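Long-range contacts in response regulator CheY-like protein (Mesorhizobium loti, PDB 3SNK), which forms the N-terminal CheY-like receiver domain of a longer pilus assembly protein, the whole of which probably binds and hydrolyses ATP: residues K15-S21 against P60-D66; V30-L34 against L118-L124; T47-L51 against L72-I78; F50-P54 against A81-W85; L90-E96 against A110-K116. One frame throughout, in Å; residues are numbered along the deposited sequence. Where two conformers were deposited one is given.

Interaction 1 (K15-S21 against P60-D66); sequences KQVALFS and PGIVILD
Ile62 and Ile64 stand on one face of a parallel strand pair, Phe20 on the other, each giving up at least 75 Å². Strands 15-20 and 62-66 run with axes 4.7 Å apart at 14°, in register from Val17 beside Ile62 to Phe20 beside Leu65. Ile62 N and Gly61 N both donate to Gln16 O (3.3 and 3.0 Å); Ala18 N donates to Ile62 O (2.9 Å), Ile64 N to Ala18 O (2.8 Å), Phe20 N to Ile64 O (2.9 Å) and Asp66 N to Phe20 O (2.8 Å). Gly61 suits its place, since a CB there would clash with Lys15 CG and Gln16 O. These are the first and third strands of the receiver fold, both internal to its 2-1-3-4-5 sheet; Asp66, salt-bridged to Lys116, sits where receiver domains usually carry their phosphorylatable aspartate. Ile62 (chi1 m) brings CD1 to 3.8 Å from Lys15 CD. Beta-branched Ile64 (m, t) fills the Val17/Leu19 face, CG2 3.7 Å from Leu19 CD1 and CD1 3.9 Å from Val17 CG1. Phe20 (chi1 m) has Val63 CG1 at its ring edge, 3.9 Å from CD2, and CB 3.8 Å from Leu65 CD1. Ser21 OG donates to Asp66 OD2 (2.5 Å).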
# COMPACT_ATOMS: atom_id res chain seq x y z
N LYS A 15 -10.97 -10.93 1.17
CA LYS A 15 -10.72 -9.56 0.73
C LYS A 15 -9.36 -9.46 0.07
O LYS A 15 -8.33 -9.62 0.73
CB LYS A 15 -10.84 -8.57 1.89
CG LYS A 15 -10.92 -7.12 1.44
CD LYS A 15 -11.02 -6.18 2.62
CE LYS A 15 -11.73 -4.91 2.24
NZ LYS A 15 -11.97 -4.07 3.44
N GLN A 16 -9.35 -9.13 -1.23
CA GLN A 16 -8.13 -8.96 -2.00
C GLN A 16 -7.31 -7.78 -1.48
O GLN A 16 -7.84 -6.71 -1.18
CB GLN A 16 -8.43 -8.79 -3.50
CG GLN A 16 -8.72 -10.12 -4.20
CD GLN A 16 -9.39 -9.97 -5.55
OE1 GLN A 16 -8.98 -9.17 -6.40
NE2 GLN A 16 -10.41 -10.78 -5.80
N VAL A 17 -6.02 -8.01 -1.33
CA VAL A 17 -5.03 -7.05 -0.86
C VAL A 17 -3.91 -7.02 -1.91
O VAL A 17 -3.32 -8.07 -2.24
CB VAL A 17 -4.48 -7.38 0.57
CG1 VAL A 17 -3.48 -6.34 1.05
CG2 VAL A 17 -5.62 -7.54 1.59
N ALA A 18 -3.67 -5.83 -2.48
CA ALA A 18 -2.56 -5.63 -3.41
C ALA A 18 -1.44 -4.96 -2.62
O ALA A 18 -1.66 -3.93 -2.00
CB ALA A 18 -2.99 -4.81 -4.62
N LEU A 19 -0.29 -5.61 -2.53
CA LEU A 19 0.88 -5.12 -1.82
C LEU A 19 1.99 -4.77 -2.83
O LEU A 19 2.28 -5.58 -3.73
CB LEU A 19 1.33 -6.21 -0.82
CG LEU A 19 2.64 -6.01 -0.05
CD1 LEU A 19 2.56 -4.85 0.87
CD2 LEU A 19 2.96 -7.26 0.76
N PHE A 20 2.55 -3.55 -2.72
CA PHE A 20 3.60 -3.04 -3.62
C PHE A 20 4.77 -2.61 -2.78
O PHE A 20 4.57 -1.79 -1.88
CB PHE A 20 3.09 -1.85 -4.50
CG PHE A 20 1.92 -2.23 -5.37
CD1 PHE A 20 2.12 -2.92 -6.56
CD2 PHE A 20 0.62 -1.97 -4.96
CE1 PHE A 20 1.04 -3.36 -7.32
CE2 PHE A 20 -0.46 -2.35 -5.76
CZ PHE A 20 -0.25 -3.05 -6.92
N SER A 21 5.96 -3.19 -3.02
CA SER A 21 7.17 -2.93 -2.24
C SER A 21 8.42 -3.40 -2.95
O SER A 21 8.38 -4.42 -3.62
CB SER A 21 7.09 -3.66 -0.89
OG SER A 21 8.21 -3.39 -0.06
N PRO A 60 -9.81 -5.25 -6.27
CA PRO A 60 -9.05 -4.86 -5.06
C PRO A 60 -9.94 -4.36 -3.91
O PRO A 60 -10.99 -3.77 -4.13
CB PRO A 60 -8.12 -3.75 -5.55
CG PRO A 60 -8.80 -3.19 -6.78
CD PRO A 60 -9.52 -4.36 -7.41
N GLY A 61 -9.51 -4.70 -2.71
CA GLY A 61 -10.15 -4.30 -1.48
C GLY A 61 -9.31 -3.23 -0.81
O GLY A 61 -9.84 -2.19 -0.44
N ILE A 62 -8.00 -3.49 -0.68
CA ILE A 62 -7.01 -2.62 -0.04
C ILE A 62 -5.73 -2.67 -0.81
O ILE A 62 -5.32 -3.74 -1.24
CB ILE A 62 -6.73 -3.07 1.45
CG1 ILE A 62 -7.98 -3.04 2.32
CG2 ILE A 62 -5.61 -2.25 2.11
CD1 ILE A 62 -7.96 -4.11 3.37
N VAL A 63 -5.04 -1.53 -0.88
CA VAL A 63 -3.71 -1.42 -1.45
C VAL A 63 -2.74 -1.06 -0.33
O VAL A 63 -3.05 -0.20 0.51
CB VAL A 63 -3.66 -0.39 -2.61
CG1 VAL A 63 -2.22 -0.10 -3.05
CG2 VAL A 63 -4.46 -0.90 -3.79
N ILE A 64 -1.58 -1.70 -0.30
CA ILE A 64 -0.52 -1.37 0.65
C ILE A 64 0.66 -0.94 -0.18
O ILE A 64 1.17 -1.70 -1.02
CB ILE A 64 -0.17 -2.47 1.67
CG1 ILE A 64 -1.41 -2.81 2.52
CG2 ILE A 64 1.00 -2.01 2.57
CD1 ILE A 64 -1.30 -4.07 3.33
N LEU A 65 1.03 0.32 -0.02
CA LEU A 65 2.09 0.85 -0.85
C LEU A 65 3.30 1.22 0.01
O LEU A 65 3.23 2.08 0.88
CB LEU A 65 1.57 2.05 -1.68
CG LEU A 65 2.57 2.77 -2.59
CD1 LEU A 65 3.08 1.86 -3.72
CD2 LEU A 65 1.94 4.03 -3.16
N ASP A 66 4.39 0.48 -0.20
CA ASP A 66 5.66 0.75 0.48
C ASP A 66 6.44 1.75 -0.35
O ASP A 66 7.00 1.39 -1.38
CB ASP A 66 6.47 -0.54 0.69
CG ASP A 66 7.84 -0.36 1.34
OD1 ASP A 66 8.08 0.72 1.94
OD2 ASP A 66 8.65 -1.33 1.31

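Interaction 2 (V30-L34 against L118-L124); sequences VATRL and LDGKELL
The helical segments 30-34 and 120-124 cross at -69° with axes 11.0 Å apart, a wide spacing bridged by long side chains. Asp119 occupies the N-cap position of the second helix, preceded by Leu118 in extended conformation. Val30 (chi1 t) has its CA 8.2 Å from that of Leu123, and its CG1 reaches Leu123 CD2 at 4.0 Å. One turn on, Arg33 points toward the other helix, chi1 m and chi2 and chi3 both t, its long, flat-ended chain spanning the gap between the helices. Gly120 CA lies over one face of its guanidinium, 3.6 Å from Arg33 NE; Arg33 NH1 is 3.8 Å from Leu118 CD1. This is the pairing of the first and last helices of the receiver fold, which lie on the same face of the parallel sheet, and Val30, Leu34 and Leu123 all rest on Ile64 of the central strand 62-68. At Leu34 (m, t) the CA is 7.7 Å from that of Leu124. Its CD2 is 4.2 Å from Leu123 CD2 and 4.1 Å from Leu124 CD2, flexible branched leucines being well fitted to closing such a gap by apolar packing.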
# COMPACT_ATOMS: atom_id res chain seq x y z
N VAL A 30 4.66 -8.72 5.78
CA VAL A 30 3.27 -8.25 5.63
C VAL A 30 2.40 -9.36 5.02
O VAL A 30 1.29 -9.56 5.52
CB VAL A 30 3.20 -6.93 4.79
CG1 VAL A 30 1.75 -6.59 4.40
CG2 VAL A 30 3.82 -5.78 5.57
N ALA A 31 2.86 -10.05 3.96
CA ALA A 31 2.05 -11.12 3.37
C ALA A 31 1.78 -12.23 4.38
O ALA A 31 0.65 -12.69 4.47
CB ALA A 31 2.69 -11.69 2.12
N THR A 32 2.80 -12.62 5.18
CA THR A 32 2.66 -13.64 6.22
C THR A 32 1.62 -13.20 7.26
O THR A 32 0.75 -13.99 7.62
CB THR A 32 4.02 -13.94 6.86
OG1 THR A 32 4.92 -14.38 5.84
CG2 THR A 32 3.95 -15.03 7.91
N ARG A 33 1.74 -11.97 7.77
CA ARG A 33 0.82 -11.43 8.79
C ARG A 33 -0.62 -11.46 8.35
O ARG A 33 -1.50 -11.89 9.11
CB ARG A 33 1.19 -9.98 9.18
CG ARG A 33 2.24 -9.93 10.28
CD ARG A 33 2.50 -8.54 10.81
NE ARG A 33 3.60 -8.54 11.77
CZ ARG A 33 4.77 -7.91 11.59
NH1 ARG A 33 4.98 -7.20 10.48
NH2 ARG A 33 5.71 -7.98 12.52
N LEU A 34 -0.88 -10.99 7.14
CA LEU A 34 -2.24 -10.87 6.62
C LEU A 34 -2.81 -12.22 6.21
O LEU A 34 -4.00 -12.45 6.43
CB LEU A 34 -2.30 -9.87 5.44
CG LEU A 34 -2.01 -8.39 5.78
CD1 LEU A 34 -2.23 -7.51 4.54
CD2 LEU A 34 -2.90 -7.87 6.93
N LEU A 118 7.37 -1.15 10.79
CA LEU A 118 6.01 -1.16 11.32
C LEU A 118 5.82 -2.31 12.29
O LEU A 118 6.35 -3.40 12.06
CB LEU A 118 4.89 -1.16 10.25
CG LEU A 118 4.93 -2.12 9.04
CD1 LEU A 118 4.56 -3.55 9.42
CD2 LEU A 118 3.91 -1.67 8.01
N ASP A 119 5.10 -2.05 13.39
CA ASP A 119 4.77 -3.08 14.37
C ASP A 119 3.56 -3.86 13.84
O ASP A 119 2.84 -3.37 12.95
CB ASP A 119 4.52 -2.49 15.78
CG ASP A 119 3.54 -1.33 15.83
OD1 ASP A 119 3.79 -0.30 15.17
OD2 ASP A 119 2.55 -1.43 16.59
N GLY A 120 3.39 -5.08 14.34
CA GLY A 120 2.31 -5.98 13.96
C GLY A 120 0.94 -5.36 14.10
O GLY A 120 0.19 -5.26 13.11
N LYS A 121 0.64 -4.87 15.32
CA LYS A 121 -0.63 -4.25 15.71
C LYS A 121 -1.06 -3.09 14.79
O LYS A 121 -2.23 -3.04 14.41
CB LYS A 121 -0.55 -3.74 17.16
N GLU A 122 -0.13 -2.16 14.45
CA GLU A 122 -0.39 -0.98 13.63
C GLU A 122 -0.89 -1.33 12.22
O GLU A 122 -1.79 -0.65 11.72
CB GLU A 122 0.87 -0.11 13.53
CG GLU A 122 0.64 1.35 13.89
CD GLU A 122 1.89 2.21 13.98
OE1 GLU A 122 2.74 2.13 13.06
OE2 GLU A 122 2.01 2.98 14.96
N LEU A 123 -0.33 -2.39 11.60
CA LEU A 123 -0.76 -2.83 10.28
C LEU A 123 -2.13 -3.50 10.35
O LEU A 123 -2.99 -3.19 9.53
CB LEU A 123 0.26 -3.78 9.64
CG LEU A 123 -0.14 -4.39 8.28
CD1 LEU A 123 0.16 -3.44 7.14
CD2 LEU A 123 0.54 -5.74 8.07
N LEU A 124 -2.34 -4.40 11.33
CA LEU A 124 -3.60 -5.12 11.51
C LEU A 124 -4.72 -4.16 11.88
O LEU A 124 -5.85 -4.40 11.48
CB LEU A 124 -3.51 -6.27 12.55
CG LEU A 124 -2.35 -7.29 12.41
CD1 LEU A 124 -2.44 -8.39 13.47
CD2 LEU A 124 -2.27 -7.90 11.01

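Interaction 3 (T47-L51 against L72-I78); sequences TDDFL and LLGKPGI
Residues 47-51 wind as a 3-10 turn, with Phe50 N bonded to Thr47 O (3.2 Å) and Leu51 N to Asp48 O (3.2 Å), and Thr47, Asp48, Phe50 and Leu51 meet 72-78. There Leu72 (chi1 t, chi2 p), itself in a 3-10 segment, points toward the partner and has the largest area covered in this contact, 78 Å². Its CD2 meets Thr47 CG2 at 3.8 Å and Phe50 CD2 at 4.3 Å, while its CD1 lies 3.3 Å from Asp48 OD1 and 4.3 Å from Leu51 CD1. Lys75, exposed to solvent, makes a long salt bridge from NZ to Asp48 OD2, 3.9 Å. A type I turn from Lys75 to Ile78 follows, with Gly77 at the N-cap position of helix 78-82. Ile78 (t, p) then brings CD1 to 3.7 Å from Leu51 CD2 and 3.8 Å from Phe50 CE2, a branched apolar side chain suited to packing on both the phenyl ring and the leucine. In this receiver fold the packing joins the connections after the second and third strands, over the sheet face opposite helices 24-36 and 120-129.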
# COMPACT_ATOMS: atom_id res chain seq x y z
N THR A 47 7.21 -2.08 -6.30
CA THR A 47 6.66 -0.75 -6.01
C THR A 47 6.12 -0.08 -7.28
O THR A 47 4.98 0.41 -7.25
CB THR A 47 7.71 0.14 -5.31
OG1 THR A 47 7.98 -0.41 -4.02
CG2 THR A 47 7.24 1.57 -5.09
N ASP A 48 6.88 -0.08 -8.37
CA ASP A 48 6.47 0.56 -9.62
C ASP A 48 5.26 -0.10 -10.32
O ASP A 48 4.66 0.56 -11.17
CB ASP A 48 7.66 0.68 -10.59
CG ASP A 48 8.77 1.61 -10.10
OD1 ASP A 48 8.55 2.35 -9.12
OD2 ASP A 48 9.86 1.60 -10.73
N ASP A 49 4.84 -1.34 -9.92
CA ASP A 49 3.67 -2.03 -10.49
C ASP A 49 2.36 -1.34 -10.08
O ASP A 49 1.31 -1.56 -10.70
CB ASP A 49 3.63 -3.52 -10.13
CG ASP A 49 4.47 -4.41 -11.06
OD1 ASP A 49 5.62 -4.02 -11.38
OD2 ASP A 49 3.98 -5.50 -11.43
N PHE A 50 2.44 -0.49 -9.05
CA PHE A 50 1.31 0.30 -8.58
C PHE A 50 0.83 1.24 -9.70
O PHE A 50 -0.37 1.45 -9.85
CB PHE A 50 1.73 1.08 -7.33
CG PHE A 50 0.71 2.10 -6.87
CD1 PHE A 50 -0.34 1.73 -6.05
CD2 PHE A 50 0.80 3.43 -7.28
CE1 PHE A 50 -1.29 2.68 -5.62
CE2 PHE A 50 -0.16 4.37 -6.86
CZ PHE A 50 -1.19 3.98 -6.04
N LEU A 51 1.79 1.80 -10.49
CA LEU A 51 1.52 2.75 -11.57
C LEU A 51 0.65 2.16 -12.68
O LEU A 51 0.04 2.92 -13.43
CB LEU A 51 2.84 3.24 -12.18
CG LEU A 51 3.79 4.02 -11.26
CD1 LEU A 51 5.12 4.25 -11.94
CD2 LEU A 51 3.18 5.36 -10.83
N LEU A 72 9.01 6.93 -5.35
CA LEU A 72 7.79 6.86 -6.15
C LEU A 72 6.98 8.17 -6.13
O LEU A 72 6.36 8.50 -7.12
CB LEU A 72 6.92 5.68 -5.70
CG LEU A 72 5.80 5.24 -6.65
CD1 LEU A 72 6.35 4.50 -7.85
CD2 LEU A 72 4.80 4.36 -5.94
N LEU A 73 7.04 8.95 -5.03
CA LEU A 73 6.30 10.22 -4.89
C LEU A 73 6.81 11.31 -5.82
O LEU A 73 6.10 12.30 -6.03
CB LEU A 73 6.36 10.71 -3.44
CG LEU A 73 5.74 9.79 -2.39
CD1 LEU A 73 6.26 10.14 -1.01
CD2 LEU A 73 4.20 9.82 -2.43
N GLY A 74 8.02 11.13 -6.35
CA GLY A 74 8.61 12.06 -7.30
C GLY A 74 8.32 11.69 -8.75
O GLY A 74 8.78 12.39 -9.66
N LYS A 75 7.58 10.59 -8.98
CA LYS A 75 7.22 10.15 -10.33
C LYS A 75 6.09 11.04 -10.88
O LYS A 75 5.09 11.26 -10.18
CB LYS A 75 6.86 8.66 -10.38
CG LYS A 75 7.90 7.81 -11.09
CD LYS A 75 9.00 7.29 -10.16
CE LYS A 75 10.15 6.66 -10.91
NZ LYS A 75 9.77 5.38 -11.57
N PRO A 76 6.26 11.57 -12.12
CA PRO A 76 5.32 12.56 -12.66
C PRO A 76 3.80 12.30 -12.56
O PRO A 76 3.07 13.24 -12.21
CB PRO A 76 5.75 12.72 -14.13
CG PRO A 76 6.90 11.77 -14.34
CD PRO A 76 7.45 11.44 -12.99
N GLY A 77 3.31 11.11 -12.87
CA GLY A 77 1.85 10.93 -12.80
C GLY A 77 1.34 10.09 -11.64
O GLY A 77 0.30 9.44 -11.77
N ILE A 78 2.04 10.13 -10.49
CA ILE A 78 1.72 9.31 -9.32
C ILE A 78 0.30 9.52 -8.73
O ILE A 78 -0.36 8.52 -8.42
CB ILE A 78 2.82 9.41 -8.20
CG1 ILE A 78 2.62 8.35 -7.09
CG2 ILE A 78 2.97 10.81 -7.62
CD1 ILE A 78 2.52 6.93 -7.59

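Interaction 4 (F50-P54 against A81-W85); sequences FLKGP and ARALW
Trp85 lays its indole on the ring of Phe50 in an offset stack, the centroid of its five-membered ring 4.5 Å from that of the Phe50 ring and the planes only 11° apart. The rotamers are chi1 m, chi2 87° for Trp85 and chi1 t, chi2 85° for Phe50. The indole also donates from NE1 to Phe50 O at 3.0 Å and a nearly straight 170°, so tryptophan offers both a broad apolar surface and one polar tie. Phe50 O also takes Gly53 N (3.1 Å), which closes the 3-10 turn of residues 50-52. Against the opposite indole face lies Pro54, with CD 3.9 Å from the centroid of the six-membered ring, a CH-pi contact, and CB 3.6 Å from Trp85 CZ3. Gly53, at phi 81° and psi 180°, makes the bend between; its positive phi favours glycine, and a CB would collide with Leu84 CB. Close approaches elsewhere rest on small or pliable residues: Ala81 CB is 3.9 Å from Leu51 CD2, and Leu84 CD1 is 3.4 Å from Leu51 O. Phe50 CZ meets Arg82 CA at 3.8 Å, while the Arg82 guanidinium turns to backbone oxygens of Met108, Asn109 and Val88. The contact joins the connection after the second strand to residues 81-85, on and after helix 78-82, the third helical position of the CheY-like receiver fold.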
# COMPACT_ATOMS: atom_id res chain seq x y z
N PHE A 50 2.44 -0.49 -9.05
CA PHE A 50 1.31 0.30 -8.58
C PHE A 50 0.83 1.24 -9.70
O PHE A 50 -0.37 1.45 -9.85
CB PHE A 50 1.73 1.08 -7.33
CG PHE A 50 0.71 2.10 -6.87
CD1 PHE A 50 -0.34 1.73 -6.05
CD2 PHE A 50 0.80 3.43 -7.28
CE1 PHE A 50 -1.29 2.68 -5.62
CE2 PHE A 50 -0.16 4.37 -6.86
CZ PHE A 50 -1.19 3.98 -6.04
N LEU A 51 1.79 1.80 -10.49
CA LEU A 51 1.52 2.75 -11.57
C LEU A 51 0.65 2.16 -12.68
O LEU A 51 0.04 2.92 -13.43
CB LEU A 51 2.84 3.24 -12.18
CG LEU A 51 3.79 4.02 -11.26
CD1 LEU A 51 5.12 4.25 -11.94
CD2 LEU A 51 3.18 5.36 -10.83
N LYS A 52 0.59 0.83 -12.78
CA LYS A 52 -0.17 0.12 -13.80
C LYS A 52 -1.66 0.06 -13.48
O LYS A 52 -2.47 -0.19 -14.38
CB LYS A 52 0.38 -1.30 -13.99
CG LYS A 52 1.71 -1.37 -14.72
CD LYS A 52 2.35 -2.73 -14.49
CE LYS A 52 3.72 -2.86 -15.13
NZ LYS A 52 4.21 -4.26 -15.07
N GLY A 53 -2.02 0.28 -12.23
CA GLY A 53 -3.41 0.20 -11.80
C GLY A 53 -3.83 -1.24 -11.58
O GLY A 53 -3.03 -2.17 -11.76
N PRO A 54 -5.10 -1.48 -11.19
CA PRO A 54 -5.53 -2.87 -10.93
C PRO A 54 -5.71 -3.71 -12.21
O PRO A 54 -6.21 -3.19 -13.21
CB PRO A 54 -6.88 -2.70 -10.22
CG PRO A 54 -7.36 -1.35 -10.58
CD PRO A 54 -6.18 -0.51 -10.94
N ALA A 81 -2.14 8.12 -11.17
CA ALA A 81 -2.09 6.66 -11.13
C ALA A 81 -2.86 6.13 -9.91
O ALA A 81 -3.47 5.07 -10.01
CB ALA A 81 -0.65 6.15 -11.12
N ARG A 82 -2.89 6.87 -8.79
CA ARG A 82 -3.66 6.45 -7.62
C ARG A 82 -5.14 6.34 -8.01
O ARG A 82 -5.82 5.41 -7.58
CB ARG A 82 -3.47 7.42 -6.43
CG ARG A 82 -4.02 6.92 -5.09
CD ARG A 82 -5.50 7.28 -4.87
NE ARG A 82 -5.90 7.03 -3.49
CZ ARG A 82 -6.61 5.97 -3.08
NH1 ARG A 82 -7.07 5.09 -3.96
NH2 ARG A 82 -6.88 5.81 -1.79
N ALA A 83 -5.63 7.28 -8.86
CA ALA A 83 -7.04 7.28 -9.34
C ALA A 83 -7.37 6.05 -10.18
O ALA A 83 -8.55 5.77 -10.35
CB ALA A 83 -7.33 8.55 -10.13
N LEU A 84 -6.38 5.30 -10.69
CA LEU A 84 -6.62 4.05 -11.43
C LEU A 84 -7.22 2.99 -10.49
O LEU A 84 -7.98 2.12 -10.93
CB LEU A 84 -5.32 3.50 -12.07
CG LEU A 84 -4.69 4.31 -13.21
CD1 LEU A 84 -3.29 3.79 -13.53
CD2 LEU A 84 -5.56 4.30 -14.47
N TRP A 85 -6.86 3.09 -9.20
CA TRP A 85 -7.30 2.22 -8.10
C TRP A 85 -8.63 2.69 -7.52
O TRP A 85 -9.13 2.08 -6.58
CB TRP A 85 -6.22 2.18 -7.01
CG TRP A 85 -4.95 1.54 -7.46
CD1 TRP A 85 -3.91 2.14 -8.11
CD2 TRP A 85 -4.71 0.13 -7.54
NE1 TRP A 85 -2.97 1.21 -8.46
CE2 TRP A 85 -3.43 -0.04 -8.11
CE3 TRP A 85 -5.42 -1.01 -7.12
CZ2 TRP A 85 -2.86 -1.30 -8.30
CZ3 TRP A 85 -4.84 -2.25 -7.27
CH2 TRP A 85 -3.58 -2.39 -7.86

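Interaction 5 (L90-E96 against A110-K116); sequences LIAVSDE and ASDWLHK
Five backbone hydrogen bonds hold these parallel segments: Ser111 N to Leu90 O (2.8 Å), Ala92 N to Asp112 O (2.8 Å), Leu114 N to Ala92 O (2.7 Å), Ser94 N to Leu114 O (3.0 Å) and, longer, Lys116 N to Ser94 O (3.3 Å). The strand axes lie 4.7 Å apart at 25°, with Ile91 beside Asp112 and Ser94 beside His115. Ser94 OG, chi1 p, donates to O of the next residue, Asp95 (2.7 Å), and receives a water that also donates to Leu114 O, both at 3.0 Å. Lys116 stretches past Val93, CG 3.8 Å from Val93 CG1, to salt bridges with Asp23 and Asp66, an arrangement like the acidic cluster and lysine of receiver phosphorylation sites, consistent with such a role here. Leu114 (m, t) sets CD1 3.6 Å from Ile91 CG2, large apolar groups suited to a buried face. Small alanines meet where Ala92 CB lies 4.0 Å from Ala110 CB. Strand 112-115 is an edge strand of the sheet within this chain, reached from 90-94 by a beta-alpha-beta crossover through helix 99-107, which packs on Ala92 and Trp113; helix 120-129 lies on the Ile91 and Leu114 face, and strand 62-68 flanks 90-94.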
# COMPACT_ATOMS: atom_id res chain seq x y z
N LEU A 90 -5.99 2.99 0.77
CA LEU A 90 -4.58 2.92 0.50
C LEU A 90 -3.83 3.08 1.80
O LEU A 90 -4.07 4.03 2.56
CB LEU A 90 -4.19 4.02 -0.53
CG LEU A 90 -2.68 4.31 -0.73
CD1 LEU A 90 -1.98 3.13 -1.33
CD2 LEU A 90 -2.48 5.52 -1.69
N ILE A 91 -2.98 2.11 2.10
CA ILE A 91 -2.17 2.18 3.32
C ILE A 91 -0.78 2.51 2.86
O ILE A 91 -0.21 1.77 2.06
CB ILE A 91 -2.26 0.92 4.22
CG1 ILE A 91 -3.69 0.77 4.76
CG2 ILE A 91 -1.24 1.00 5.38
CD1 ILE A 91 -4.04 -0.66 5.25
N ALA A 92 -0.26 3.67 3.31
CA ALA A 92 1.08 4.07 2.90
C ALA A 92 2.08 3.76 3.99
O ALA A 92 1.84 4.02 5.16
CB ALA A 92 1.11 5.55 2.56
N VAL A 93 3.21 3.15 3.58
CA VAL A 93 4.31 2.82 4.47
C VAL A 93 5.52 3.55 3.90
O VAL A 93 5.83 3.43 2.71
CB VAL A 93 4.56 1.29 4.65
CG1 VAL A 93 5.62 1.03 5.73
CG2 VAL A 93 3.27 0.56 4.98
N SER A 94 6.19 4.32 4.74
CA SER A 94 7.37 5.02 4.30
C SER A 94 8.31 5.25 5.46
O SER A 94 7.92 5.12 6.62
CB SER A 94 6.99 6.36 3.67
OG SER A 94 6.67 7.32 4.67
N ASP A 95 9.53 5.66 5.13
CA ASP A 95 10.50 6.15 6.11
C ASP A 95 10.14 7.64 6.25
O ASP A 95 9.06 8.03 5.80
CB ASP A 95 11.94 5.89 5.62
CG ASP A 95 12.30 4.42 5.61
OD1 ASP A 95 12.43 3.82 6.72
OD2 ASP A 95 12.47 3.85 4.50
N GLU A 96 11.00 8.48 6.82
CA GLU A 96 10.67 9.91 6.93
C GLU A 96 10.67 10.55 5.55
O GLU A 96 11.47 10.18 4.69
CB GLU A 96 11.65 10.65 7.86
CG GLU A 96 11.03 11.88 8.50
CD GLU A 96 11.98 13.02 8.80
OE1 GLU A 96 12.93 12.82 9.60
OE2 GLU A 96 11.77 14.13 8.26
N ALA A 110 -4.23 8.55 1.22
CA ALA A 110 -4.02 7.31 1.94
C ALA A 110 -4.80 7.37 3.24
O ALA A 110 -4.93 8.45 3.82
CB ALA A 110 -2.54 7.09 2.20
N SER A 111 -5.38 6.25 3.69
CA SER A 111 -6.14 6.24 4.95
C SER A 111 -5.19 6.18 6.12
O SER A 111 -5.46 6.79 7.16
CB SER A 111 -7.10 5.06 4.99
OG SER A 111 -6.40 3.83 5.11
N ASP A 112 -4.05 5.48 5.95
CA ASP A 112 -3.08 5.36 7.01
C ASP A 112 -1.65 5.64 6.52
O ASP A 112 -1.30 5.25 5.41
CB ASP A 112 -3.17 3.96 7.67
CG ASP A 112 -4.57 3.56 8.16
OD1 ASP A 112 -4.93 3.94 9.29
OD2 ASP A 112 -5.29 2.86 7.42
N TRP A 113 -0.86 6.31 7.35
CA TRP A 113 0.55 6.60 7.11
C TRP A 113 1.42 5.85 8.13
O TRP A 113 1.63 6.34 9.23
CB TRP A 113 0.84 8.09 7.21
CG TRP A 113 0.26 9.00 6.16
CD1 TRP A 113 -0.57 8.67 5.12
CD2 TRP A 113 0.43 10.41 6.11
NE1 TRP A 113 -0.92 9.81 4.43
CE2 TRP A 113 -0.31 10.89 5.01
CE3 TRP A 113 1.17 11.33 6.89
CZ2 TRP A 113 -0.32 12.24 4.64
CZ3 TRP A 113 1.15 12.66 6.53
CH2 TRP A 113 0.40 13.11 5.43
N LEU A 114 1.92 4.67 7.78
CA LEU A 114 2.72 3.87 8.71
C LEU A 114 4.20 4.12 8.48
O LEU A 114 4.62 4.31 7.34
CB LEU A 114 2.36 2.38 8.60
CG LEU A 114 0.84 2.04 8.71
CD1 LEU A 114 0.59 0.57 8.42
CD2 LEU A 114 0.27 2.42 10.08
N HIS A 115 4.96 4.20 9.57
CA HIS A 115 6.40 4.48 9.57
C HIS A 115 7.18 3.20 9.85
O HIS A 115 6.86 2.48 10.80
CB HIS A 115 6.69 5.59 10.61
CG HIS A 115 8.11 6.09 10.63
ND1 HIS A 115 8.61 6.90 9.62
CD2 HIS A 115 9.07 5.94 11.58
CE1 HIS A 115 9.86 7.17 9.96
NE2 HIS A 115 10.19 6.61 11.13
N LYS A 116 8.20 2.92 9.02
CA LYS A 116 9.07 1.74 9.10
C LYS A 116 10.08 1.84 10.27
O LYS A 116 10.66 2.91 10.45
CB LYS A 116 9.82 1.54 7.79
CG LYS A 116 9.23 0.49 6.87
CD LYS A 116 10.11 0.32 5.63
CE LYS A 116 9.58 -0.70 4.66
NZ LYS A 116 10.46 -0.81 3.48
O HOH W 1 3.94 6.69 5.69

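Overall arrangement
From the N terminus, interaction 1 opens on the first strand and closes at the third, enclosing the first helix and second strand. Interaction 2 starts inside that loop and ends near the C terminus, so the two cross; interactions 3, 4 and 5 are nested within interaction 2. Interactions 3 and 4 set out from the same stretch, sharing Phe50 and Leu51, and each crosses interaction 1 before closing beyond the third strand. Interaction 5 follows all three in series and extends the sheet to its last strand. Interaction 2 lies about 23 Å, centre to centre, from interactions 3 and 4, across the sheet of interactions 1 and 5.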